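Local coordinates for gamma-hexachlorocyclohexane dehydrochlorinase (Novosphingobium barchaimii LL02, PDB 5KVB), which probably catalyses the two-step dehydrochlorination of the pollutant lindane to a tetrachlorocyclohexadiene, by two successive 1,2-anti eliminations of hydrogen chloride, at residues A[37-40]-A[41-44]; A[18-21]-A[22-25]. One frame throughout, in Å; residues are numbered along the deposited sequence.

Both contacts are local and lie in series along the chain: interaction 2 is part of the long helix 10-33, and interaction 1 comes after it, where the short helix 36-40 ends and the chain turns into strand 43-44. Their centres are about 12 Å apart, and they meet where Ile42 CB packs on Leu23 CD2 at 3.8 Å. Phe133 of strand 130-145 touches both of these side chains, so the long helix, the turn and the mixed sheet share one apolar layer. Both contacts belong to the SnoaL-like domain of the NTF2 clan, in which helices pack on a curved sheet; the two probable active-site residues, Asp32 and His80, lie within about 10 Å of side chains in these contacts.

Interaction 1: A[37-40]-A[41-44]; sequences GRLA and SIWW
Ser41 turns its hydroxyl back over the helix end because OG sits between its own backbone N and carbonyl carbon (chi1 67°), which places it 2.6 Å from Arg38 O. OG donates this bond, coming in 28° off the carbonyl plane. Serine suits the place: its short side chain reaches a carbonyl of the last turn, while Ser41 N makes only weak bonds, to Gly37 O at 3.2 Å and to Arg38 O. The Trp43 ring is placed by CG standing anti to the carbonyl carbon (chi1 -50°), which brings the indole edge-on to the helix end, NE1 2.8 Å from Leu39 O. Leu39 CD1 also meets this edge in the ring plane, 4.0 Å from Trp43 NE1, and the same CD1 lies 4.2 Å from Ile42 CD1. Ile42 lays CG1 over one face of the indole, offset toward the rim. The residues Ala40 to Trp43 form a type I turn, bridged by a water that lies 2.9 Å from Ala40 O and also near Trp43 O. Farther out, Leu39 rests on Leu64 and Val67 of helix 59-71, and the Trp43 ring meets those of Trp49 and Phe133; leucine and tryptophan thus fill the buried side of the turn. The polar end of Arg38 is engaged by other partners: NE bonds Gln35 and NH1 forms a salt bridge with Asp26. Chemically, the Ser41 hydroxyl gives Arg38 O a firm donor where the backbone N-H offers only a weak one, a water probably serves Ala40 O, and Leu39, Ile42 and Trp43 anchor the turn in the apolar interior between helix 59-71 and strand 130-145.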
ATOM      1  N   GLY A  37     -13.112  -9.473 -17.234  1.00 15.18           N
ATOM      2  CA  GLY A  37     -11.969  -9.802 -18.066  1.00 13.80           C
ATOM      3  C   GLY A  37     -10.645  -9.812 -17.307  1.00 13.25           C
ATOM      4  O   GLY A  37      -9.855 -10.754 -17.415  1.00 14.78           O
ATOM      5  N   ARG A  38     -10.407  -8.758 -16.535  1.00 11.59           N
ATOM      6  CA  ARG A  38      -9.187  -8.666 -15.743  1.00 11.40           C
ATOM      7  C   ARG A  38      -9.140  -9.793 -14.713  1.00 10.32           C
ATOM      8  O   ARG A  38      -8.113 -10.455 -14.561  1.00 10.46           O
ATOM      9  CB  ARG A  38      -9.085  -7.300 -15.046  1.00  9.77           C
ATOM     10  CG  ARG A  38      -7.825  -7.150 -14.178  1.00  9.87           C
ATOM     11  CD  ARG A  38      -7.772  -5.823 -13.396  1.00  9.25           C
ATOM     12  NE  ARG A  38      -7.885  -4.649 -14.263  1.00 14.52           N
ATOM     13  CZ  ARG A  38      -6.858  -3.987 -14.779  1.00 11.06           C
ATOM     14  NH1 ARG A  38      -5.610  -4.352 -14.522  1.00 16.08           N
ATOM     15  NH2 ARG A  38      -7.076  -2.928 -15.557  1.00 23.63           N
ATOM     16  N   LEU A  39     -10.247 -10.018 -14.021  1.00 10.62           N
ATOM     17  CA  LEU A  39     -10.291 -11.031 -12.974  1.00  8.50           C
ATOM     18  C   LEU A  39     -10.109 -12.454 -13.513  1.00 12.44           C
ATOM     19  O   LEU A  39      -9.462 -13.284 -12.869  1.00 11.97           O
ATOM     20  CB  LEU A  39     -11.613 -10.932 -12.197  1.00 10.64           C
ATOM     21  CG  LEU A  39     -11.827 -11.864 -11.000  1.00  9.88           C
ATOM     22  CD1 LEU A  39     -10.705 -11.767  -9.950  1.00 10.53           C
ATOM     23  CD2 LEU A  39     -13.170 -11.572 -10.359  1.00 13.21           C
ATOM     24  N   ALA A  40     -10.668 -12.735 -14.688  1.00 11.51           N
ATOM     25  CA  ALA A  40     -10.561 -14.076 -15.263  1.00 11.88           C
ATOM     26  C   ALA A  40      -9.149 -14.393 -15.757  1.00 11.22           C
ATOM     27  O   ALA A  40      -8.733 -15.552 -15.750  1.00 11.99           O
ATOM     28  CB  ALA A  40     -11.564 -14.244 -16.408  1.00 14.32           C
ATOM     29  N   SER A  41      -8.414 -13.360 -16.162  1.00  9.50           N
ATOM     30  CA  SER A  41      -7.132 -13.502 -16.844  1.00  8.56           C
ATOM     31  C   SER A  41      -5.990 -14.044 -15.976  1.00  8.53           C
ATOM     32  O   SER A  41      -4.982 -14.506 -16.509  1.00 11.09           O
ATOM     33  CB  SER A  41      -6.688 -12.147 -17.424  1.00 12.11           C
ATOM     34  OG  SER A  41      -6.378 -11.221 -16.394  1.00 15.83           O
ATOM     35  N   ILE A  42      -6.145 -13.987 -14.659  1.00  9.05           N
ATOM     36  CA  ILE A  42      -5.027 -14.214 -13.740  1.00  7.57           C
ATOM     37  C   ILE A  42      -4.920 -15.639 -13.176  1.00  4.76           C
ATOM     38  O   ILE A  42      -4.000 -15.916 -12.397  1.00  5.78           O
ATOM     39  CB  ILE A  42      -5.099 -13.237 -12.537  1.00  7.67           C
ATOM     40  CG1 ILE A  42      -6.313 -13.565 -11.660  1.00  7.37           C
ATOM     41  CG2 ILE A  42      -5.147 -11.778 -13.006  1.00 10.00           C
ATOM     42  CD1 ILE A  42      -6.598 -12.548 -10.531  1.00 11.31           C
ATOM     43  N   TRP A  43      -5.835 -16.535 -13.567  1.00  7.13           N
ATOM     44  CA  TRP A  43      -5.939 -17.883 -12.976  1.00  6.81           C
ATOM     45  C   TRP A  43      -5.611 -19.015 -13.944  1.00  5.81           C
ATOM     46  O   TRP A  43      -6.148 -19.051 -15.054  1.00  8.44           O
ATOM     47  CB  TRP A  43      -7.362 -18.152 -12.459  1.00  6.95           C
ATOM     48  CG  TRP A  43      -7.961 -17.097 -11.582  1.00  6.31           C
ATOM     49  CD1 TRP A  43      -8.751 -16.058 -11.986  1.00  8.02           C
ATOM     50  CD2 TRP A  43      -7.815 -16.967 -10.166  1.00  6.08           C
ATOM     51  NE1 TRP A  43      -9.116 -15.292 -10.904  1.00  9.11           N
ATOM     52  CE2 TRP A  43      -8.542 -15.820  -9.774  1.00  7.79           C
ATOM     53  CE3 TRP A  43      -7.135 -17.702  -9.191  1.00  6.51           C
ATOM     54  CZ2 TRP A  43      -8.622 -15.400  -8.440  1.00 10.14           C
ATOM     55  CZ3 TRP A  43      -7.212 -17.285  -7.866  1.00  7.46           C
ATOM     56  CH2 TRP A  43      -7.956 -16.147  -7.503  1.00  7.69           C
ATOM     57  N   TRP A  44      -4.810 -19.980 -13.507  1.00  6.64           N
ATOM     58  CA  TRP A  44      -4.750 -21.257 -14.237  1.00  6.40           C
ATOM     59  C   TRP A  44      -6.112 -21.948 -14.133  1.00  7.22           C
ATOM     60  O   TRP A  44      -6.869 -21.703 -13.194  1.00  7.81           O
ATOM     61  CB  TRP A  44      -3.654 -22.168 -13.680  1.00  6.72           C
ATOM     62  CG  TRP A  44      -2.263 -21.666 -13.915  1.00  7.61           C
ATOM     63  CD1 TRP A  44      -1.310 -21.402 -12.968  1.00  8.16           C
ATOM     64  CD2 TRP A  44      -1.668 -21.368 -15.182  1.00  8.30           C
ATOM     65  NE1 TRP A  44      -0.157 -20.958 -13.576  1.00  7.15           N
ATOM     66  CE2 TRP A  44      -0.350 -20.924 -14.933  1.00  7.50           C
ATOM     67  CE3 TRP A  44      -2.123 -21.420 -16.506  1.00 10.76           C
ATOM     68  CZ2 TRP A  44       0.514 -20.533 -15.957  1.00 12.05           C
ATOM     69  CZ3 TRP A  44      -1.264 -21.035 -17.521  1.00 11.85           C
ATOM     70  CH2 TRP A  44       0.038 -20.594 -17.241  1.00 10.91           C
TER
HETATM   71  O   HOH W   1      -6.781 -17.213 -17.020  1.00 19.77           O

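Interaction 2: A[18-21]-A[22-25]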
ATOM      1  N   ALA A  18       7.738  -8.886 -10.856  1.00  3.33           N
ATOM      2  CA  ALA A  18       6.860  -7.867 -11.431  1.00  4.43           C
ATOM      3  C   ALA A  18       5.576  -8.473 -11.993  1.00  4.17           C
ATOM      4  O   ALA A  18       4.480  -7.943 -11.784  1.00  5.13           O
ATOM      5  CB  ALA A  18       7.611  -7.075 -12.511  1.00  6.78           C
ATOM      6  N   ALA A  19       5.704  -9.593 -12.694  1.00  4.08           N
ATOM      7  CA  ALA A  19       4.536 -10.262 -13.248  1.00  4.24           C
ATOM      8  C   ALA A  19       3.590 -10.692 -12.122  1.00  3.91           C
ATOM      9  O   ALA A  19       2.363 -10.541 -12.237  1.00  5.33           O
ATOM     10  CB  ALA A  19       4.954 -11.453 -14.085  1.00  6.29           C
ATOM     11  N   ILE A  20       4.147 -11.198 -11.019  1.00  4.23           N
ATOM     12  CA  ILE A  20       3.323 -11.714  -9.932  1.00  4.15           C
ATOM     13  C   ILE A  20       2.675 -10.557  -9.160  1.00  4.83           C
ATOM     14  O   ILE A  20       1.497 -10.633  -8.805  1.00  5.38           O
ATOM     15  CB  ILE A  20       4.162 -12.633  -9.030  1.00  4.43           C
ATOM     16  CG1 ILE A  20       4.509 -13.921  -9.802  1.00  5.08           C
ATOM     17  CG2 ILE A  20       3.424 -12.954  -7.729  1.00  4.46           C
ATOM     18  CD1 ILE A  20       5.609 -14.746  -9.144  1.00  5.48           C
ATOM     19  N   GLN A  21       3.418  -9.470  -8.944  1.00  3.54           N
ATOM     20  CA  GLN A  21       2.842  -8.274  -8.326  1.00  4.75           C
ATOM     21  C   GLN A  21       1.651  -7.746  -9.153  1.00  5.60           C
ATOM     22  O   GLN A  21       0.614  -7.384  -8.593  1.00  6.02           O
ATOM     23  CB  GLN A  21       3.931  -7.206  -8.133  1.00  5.50           C
ATOM     24  CG  GLN A  21       4.983  -7.610  -7.084  1.00  6.66           C
ATOM     25  CD  GLN A  21       6.337  -6.941  -7.296  1.00  8.90           C
ATOM     26  OE1 GLN A  21       6.529  -6.159  -8.229  1.00  8.37           O
ATOM     27  NE2 GLN A  21       7.291  -7.263  -6.430  1.00 10.86           N
ATOM     28  N   ASP A  22       1.758  -7.775 -10.478  1.00  4.75           N
ATOM     29  CA  ASP A  22       0.644  -7.400 -11.353  1.00  4.71           C
ATOM     30  C   ASP A  22      -0.548  -8.377 -11.245  1.00  5.38           C
ATOM     31  O   ASP A  22      -1.703  -7.937 -11.213  1.00  5.82           O
ATOM     32  CB  ASP A  22       1.099  -7.301 -12.825  1.00  4.96           C
ATOM     33  CG  ASP A  22       1.977  -6.081 -13.116  1.00  7.19           C
ATOM     34  OD1 ASP A  22       2.064  -5.161 -12.289  1.00  7.53           O
ATOM     35  OD2 ASP A  22       2.571  -6.067 -14.218  1.00 10.01           O
ATOM     36  N   LEU A  23      -0.292  -9.685 -11.180  1.00  6.00           N
ATOM     37  CA  LEU A  23      -1.385 -10.660 -10.997  1.00  5.52           C
ATOM     38  C   LEU A  23      -2.181 -10.345  -9.744  1.00  6.03           C
ATOM     39  O   LEU A  23      -3.427 -10.349  -9.747  1.00  6.63           O
ATOM     40  CB  LEU A  23      -0.840 -12.097 -10.905  1.00  6.60           C
ATOM     41  CG  LEU A  23      -0.241 -12.680 -12.188  1.00  5.33           C
ATOM     42  CD1 LEU A  23       0.517 -13.960 -11.852  1.00  7.89           C
ATOM     43  CD2 LEU A  23      -1.335 -12.979 -13.222  1.00  7.52           C
ATOM     44  N   TYR A  24      -1.454 -10.087  -8.659  1.00  4.31           N
ATOM     45  CA  TYR A  24      -2.076  -9.874  -7.366  1.00  4.82           C
ATOM     46  C   TYR A  24      -2.891  -8.576  -7.341  1.00  6.27           C
ATOM     47  O   TYR A  24      -4.038  -8.566  -6.883  1.00  6.27           O
ATOM     48  CB  TYR A  24      -1.011  -9.883  -6.284  1.00  7.68           C
ATOM     49  CG  TYR A  24      -1.539  -9.789  -4.875  1.00  8.08           C
ATOM     50  CD1 TYR A  24      -1.986 -10.915  -4.187  1.00  6.47           C
ATOM     51  CD2 TYR A  24      -1.588  -8.571  -4.235  1.00  6.90           C
ATOM     52  CE1 TYR A  24      -2.452 -10.814  -2.877  1.00  6.78           C
ATOM     53  CE2 TYR A  24      -2.057  -8.463  -2.942  1.00  8.33           C
ATOM     54  CZ  TYR A  24      -2.474  -9.572  -2.273  1.00  8.82           C
ATOM     55  OH  TYR A  24      -2.932  -9.434  -0.985  1.00  8.92           O
ATOM     56  N   SER A  25      -2.331  -7.481  -7.840  1.00  5.77           N
ATOM     57  CA  SER A  25      -3.122  -6.263  -7.930  1.00  5.32           C
ATOM     58  C   SER A  25      -4.330  -6.442  -8.856  1.00  5.16           C
ATOM     59  O   SER A  25      -5.403  -5.892  -8.567  1.00  5.00           O
ATOM     60  CB  SER A  25      -2.252  -5.096  -8.387  1.00  4.87           C
ATOM     61  OG  SER A  25      -1.392  -4.703  -7.319  1.00  7.11           O
TER
HETATM   62  O   HOH W   2       0.725  -6.323  -6.001  1.00 12.85           O
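Leu23 and Ile20 form the close-packed side of this stretch of helix 10-33, because the sheet lies against it: both press on Tyr124 and Trp131, which is why large branched side chains suit this face. The leucine also lies back along the preceding turn, CG 3.4 Å from Ala19 O, though its CD1 approaches Ile20 CG1 only lightly, at 4.5 Å. Tyr24, with CG anti to its amide nitrogen (chi1 -175°), carries its ring away from the preceding turn and onto Tyr120, Leu85 and Val101. Behind them the backbone is regular, four i to i+4 bonds of 3.0 Å running from Asp22 N to Ala18 O through to Ser25 N to Gln21 O, the last nearly straight at 173°. The other side is looser and polar. Here a water donates to Gln21 O at 2.8 Å and also hydrogen-bonds Ser25 OG; serine suits this spot because its short hydroxyl can share the water with the Gln21 carbonyl. The Asp22 carboxylate lies back along the preceding turn, CG 3.4 Å from Ala18 O, and from there OD2 forms a salt bridge with Arg17 of the second subunit. An alanine here would remove the carboxylate and would probably leave that arginine without its acidic mate, weakening the link between subunits. Such an amphipathic helix, greasy toward a curved sheet and polar toward solvent or a neighbouring chain, is characteristic of the alpha+beta cone of the NTF2-like, SnoaL-type fold.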